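Local coordinates for protein ATP-dependent RNA helicase HrpB (Escherichia coli, PDB 6EUD) that hydrolyses ATP to ADP and phosphate as a DExH-box RNA helicase that binds single-stranded RNA, at residues S358-S361 with G362-M365; P384-V387 with N388-A392. All coordinates share one frame; numbering follows the deposited sequence.

Contact 1. Residues S358-S361 with G362-M365; sequences SDLS and GLLM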
loop_
_atom_site.group_PDB
_atom_site.type_symbol
_atom_site.label_atom_id
_atom_site.label_comp_id
_atom_site.label_asym_id
_atom_site.label_seq_id
_atom_site.Cartn_x
_atom_site.Cartn_y
_atom_site.Cartn_z
ATOM N N SER A 358 4.159 0.604 -2.515
ATOM C CA SER A 358 5.142 -0.395 -2.083
ATOM C C SER A 358 5.001 -0.930 -0.647
ATOM O O SER A 358 4.377 -0.320 0.227
ATOM C CB SER A 358 6.564 0.156 -2.257
ATOM O OG SER A 358 6.872 1.114 -1.268
ATOM N N ASP A 359 5.582 -2.113 -0.459
ATOM C CA ASP A 359 5.835 -2.732 0.841
ATOM C C ASP A 359 6.479 -1.725 1.792
ATOM O O ASP A 359 7.485 -1.108 1.467
ATOM C CB ASP A 359 6.751 -3.946 0.637
ATOM C CG ASP A 359 6.735 -4.931 1.808
ATOM O OD1 ASP A 359 6.636 -4.535 2.995
ATOM O OD2 ASP A 359 6.837 -6.132 1.508
ATOM N N LEU A 360 5.906 -1.539 2.968
ATOM C CA LEU A 360 6.432 -0.528 3.868
ATOM C C LEU A 360 7.063 -1.129 5.116
ATOM O O LEU A 360 7.363 -0.401 6.071
ATOM C CB LEU A 360 5.320 0.448 4.276
ATOM C CG LEU A 360 4.601 1.212 3.166
ATOM C CD1 LEU A 360 3.580 2.156 3.770
ATOM C CD2 LEU A 360 5.588 1.983 2.284
ATOM N N SER A 361 7.261 -2.448 5.125
ATOM C CA SER A 361 7.884 -3.088 6.279
ATOM C C SER A 361 9.308 -2.542 6.527
ATOM O O SER A 361 9.684 -2.308 7.674
ATOM C CB SER A 361 7.907 -4.604 6.115
ATOM O OG SER A 361 8.549 -5.013 4.919
ATOM N N GLY A 362 10.088 -2.320 5.463
ATOM C CA GLY A 362 11.398 -1.705 5.611
ATOM C C GLY A 362 11.317 -0.273 6.139
ATOM O O GLY A 362 12.050 0.105 7.057
ATOM N N LEU A 363 10.417 0.523 5.556
ATOM C CA LEU A 363 10.222 1.904 5.957
ATOM C C LEU A 363 9.791 2.006 7.409
ATOM O O LEU A 363 10.273 2.855 8.163
ATOM C CB LEU A 363 9.190 2.565 5.051
ATOM C CG LEU A 363 8.724 3.957 5.473
ATOM C CD1 LEU A 363 9.905 4.904 5.546
ATOM C CD2 LEU A 363 7.727 4.451 4.448
ATOM N N LEU A 364 8.879 1.131 7.801
ATOM C CA LEU A 364 8.371 1.136 9.166
ATOM C C LEU A 364 9.501 0.781 10.130
ATOM O O LEU A 364 9.630 1.363 11.206
ATOM C CB LEU A 364 7.197 0.157 9.296
ATOM C CG LEU A 364 6.388 0.101 10.593
ATOM C CD1 LEU A 364 5.859 1.489 10.917
ATOM C CD2 LEU A 364 5.239 -0.907 10.473
ATOM N N MET A 365 10.324 -0.175 9.720
ATOM C CA MET A 365 11.485 -0.570 10.491
ATOM C C MET A 365 12.440 0.618 10.633
ATOM O O MET A 365 12.956 0.849 11.706
ATOM C CB MET A 365 12.166 -1.771 9.825
ATOM C CG MET A 365 13.388 -2.320 10.524
ATOM S SD MET A 365 12.991 -3.170 12.040
ATOM C CE MET A 365 12.015 -4.500 11.412
HETATM O O HOH W 1 9.690 -0.443 2.968
#
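L360 O accepts a hydrogen bond from L364 N at 2.8 Å and closes the first turn of helix 361-370. L360 holds the N-cap position, and an Asx turn at D359 leads into it. S361 O follows with a second backbone bond, to M365 N at 3.0 Å. The side chains of L360 and L363 run alongside each other in the same direction. Their CD2 methyls meet at 3.9 Å. L363 has CG anti to the backbone N (chi1 171°), and this brings its branch alongside that of L360. The carboxylate of D359 positions the turn. Its OD1 is gripped by two donors from one residue. S361 N reaches it at 3.0 Å on the anti side, 17° out of the carboxylate plane. With chi1 at 56°, S361 OG is turned back over its own backbone, within reach of the aspartate. S361 OG donates to D359 OD1 at 2.8 Å from above the carboxylate plane. Further out, L360 packs on P384, P385 and L389, while L363 leans on L133 and L137 of helix 133-145. The start of this helix therefore packs on both helix 386-398 and helix 133-145, which belongs to the ATP-binding domain. A water links the turn to the helix start. It donates to D359 O and accepts from L363 N at 2.9 Å, so this N-H in the first turn has a partner.

Contact 2. Residues P384-V387 with N388-A392; sequences PPVV and NLLAA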
loop_
_atom_site.group_PDB
_atom_site.type_symbol
_atom_site.label_atom_id
_atom_site.label_comp_id
_atom_site.label_asym_id
_atom_site.label_seq_id
_atom_site.Cartn_x
_atom_site.Cartn_y
_atom_site.Cartn_z
ATOM N N PRO A 384 2.438 7.859 3.861
ATOM C CA PRO A 384 2.320 6.418 3.624
ATOM C C PRO A 384 0.864 5.985 3.817
ATOM O O PRO A 384 0.233 6.440 4.771
ATOM C CB PRO A 384 3.224 5.797 4.699
ATOM C CG PRO A 384 4.113 6.875 5.153
ATOM C CD PRO A 384 3.386 8.173 4.947
ATOM N N PRO A 385 0.339 5.129 2.924
ATOM C CA PRO A 385 -1.061 4.676 2.983
ATOM C C PRO A 385 -1.329 3.825 4.220
ATOM O O PRO A 385 -0.531 2.938 4.536
ATOM C CB PRO A 385 -1.223 3.830 1.717
ATOM C CG PRO A 385 -0.051 4.204 0.832
ATOM C CD PRO A 385 1.060 4.581 1.763
ATOM N N VAL A 386 -2.447 4.087 4.892
ATOM C CA VAL A 386 -2.822 3.403 6.125
ATOM C C VAL A 386 -2.848 1.888 5.954
ATOM O O VAL A 386 -2.283 1.159 6.765
ATOM C CB VAL A 386 -4.204 3.889 6.617
ATOM C CG1 VAL A 386 -4.571 3.248 7.959
ATOM C CG2 VAL A 386 -4.207 5.398 6.732
ATOM N N VAL A 387 -3.496 1.429 4.888
ATOM C CA VAL A 387 -3.590 0.008 4.555
ATOM C C VAL A 387 -2.240 -0.704 4.480
ATOM O O VAL A 387 -2.097 -1.819 4.975
ATOM C CB VAL A 387 -4.324 -0.182 3.191
ATOM C CG1 VAL A 387 -4.196 -1.628 2.664
ATOM C CG2 VAL A 387 -5.764 0.225 3.332
ATOM N N ASN A 388 -1.257 -0.075 3.845
ATOM C CA ASN A 388 0.056 -0.694 3.700
ATOM C C ASN A 388 0.900 -0.592 4.982
ATOM O O ASN A 388 1.761 -1.446 5.234
ATOM C CB ASN A 388 0.791 -0.077 2.520
ATOM C CG ASN A 388 0.132 -0.419 1.192
ATOM O OD1 ASN A 388 -0.673 -1.346 1.117
ATOM N ND2 ASN A 388 0.483 0.313 0.139
ATOM N N LEU A 389 0.628 0.427 5.800
ATOM C CA LEU A 389 1.295 0.557 7.087
ATOM C C LEU A 389 0.800 -0.528 8.018
ATOM O O LEU A 389 1.584 -1.133 8.752
ATOM C CB LEU A 389 1.048 1.930 7.698
ATOM C CG LEU A 389 1.776 3.094 7.023
ATOM C CD1 LEU A 389 1.287 4.410 7.597
ATOM C CD2 LEU A 389 3.291 2.964 7.201
ATOM N N LEU A 390 -0.510 -0.770 7.981
ATOM C CA LEU A 390 -1.125 -1.841 8.759
ATOM C C LEU A 390 -0.588 -3.191 8.328
ATOM O O LEU A 390 -0.269 -4.019 9.167
ATOM C CB LEU A 390 -2.650 -1.823 8.616
ATOM C CG LEU A 390 -3.429 -1.108 9.719
ATOM C CD1 LEU A 390 -3.227 -1.821 11.059
ATOM C CD2 LEU A 390 -3.061 0.380 9.829
ATOM N N ALA A 391 -0.498 -3.421 7.017
ATOM C CA ALA A 391 0.089 -4.667 6.517
ATOM C C ALA A 391 1.532 -4.780 6.990
ATOM O O ALA A 391 1.938 -5.846 7.442
ATOM C CB ALA A 391 0.007 -4.750 4.992
ATOM N N ALA A 392 2.292 -3.682 6.913
ATOM C CA ALA A 392 3.661 -3.655 7.445
ATOM C C ALA A 392 3.730 -4.001 8.948
ATOM O O ALA A 392 4.521 -4.857 9.366
ATOM C CB ALA A 392 4.300 -2.299 7.187
#
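L389 brings both methyls to P384 CB, CD1 and CD2 each at 3.8 Å. Its CG lies anti to its own carbonyl carbon (chi1 -72°), and this turns the branch back toward the proline pair ahead of the helix. Cutting this side chain back to an alanine would probably leave P384 CB without the methyls that pack on it and open a gap beside L360. A second apolar pair joins V386 CG1 to L390 CD2 at 3.7 Å, the two side chains running alongside each other. N388 ND2 lies 4.0 Å from P385 CG, the two side chains set at an angle. Backbone bonds tie the same turn. P385 is the N-cap. P385 O takes L389 N at 3.0 Å. A weak bond from N388 N reaches the same P385 O at 3.2 Å. V386 O accepts from L390 N at 2.9 Å, and V387 O from A391 N. This is the first turn of helix 386-398, entered from a Pro-Pro pair. P384 and P385 also touch I355 and L356 in the loop ahead of helix 361-370. On another side, N388 and A391 pack on F301 of strand 287-302.

Overall arrangement
Contacts 1 and 2 are the opening turns of two helices, 361-370 and 386-398, that follow each other in the chain. Their centres lie about 9 Å apart. They meet directly: L360 CD1 is 3.5 Å from L389 CD2, and A392 CB packs against L364 CD2. Contact 1 is the more buried. Contact 2 is partly buried, with V386, V387 and L390 exposed. The chemistry of the two starts differs. Contact 1 uses an aspartate before the helix, a serine at its first position and a bridging water; contact 2 uses two prolines and apolar pairs. Contact 1 also reaches helix 133-145, whereas contact 2 faces strand 287-302. Both lie away from the ATP site and the DEFH box.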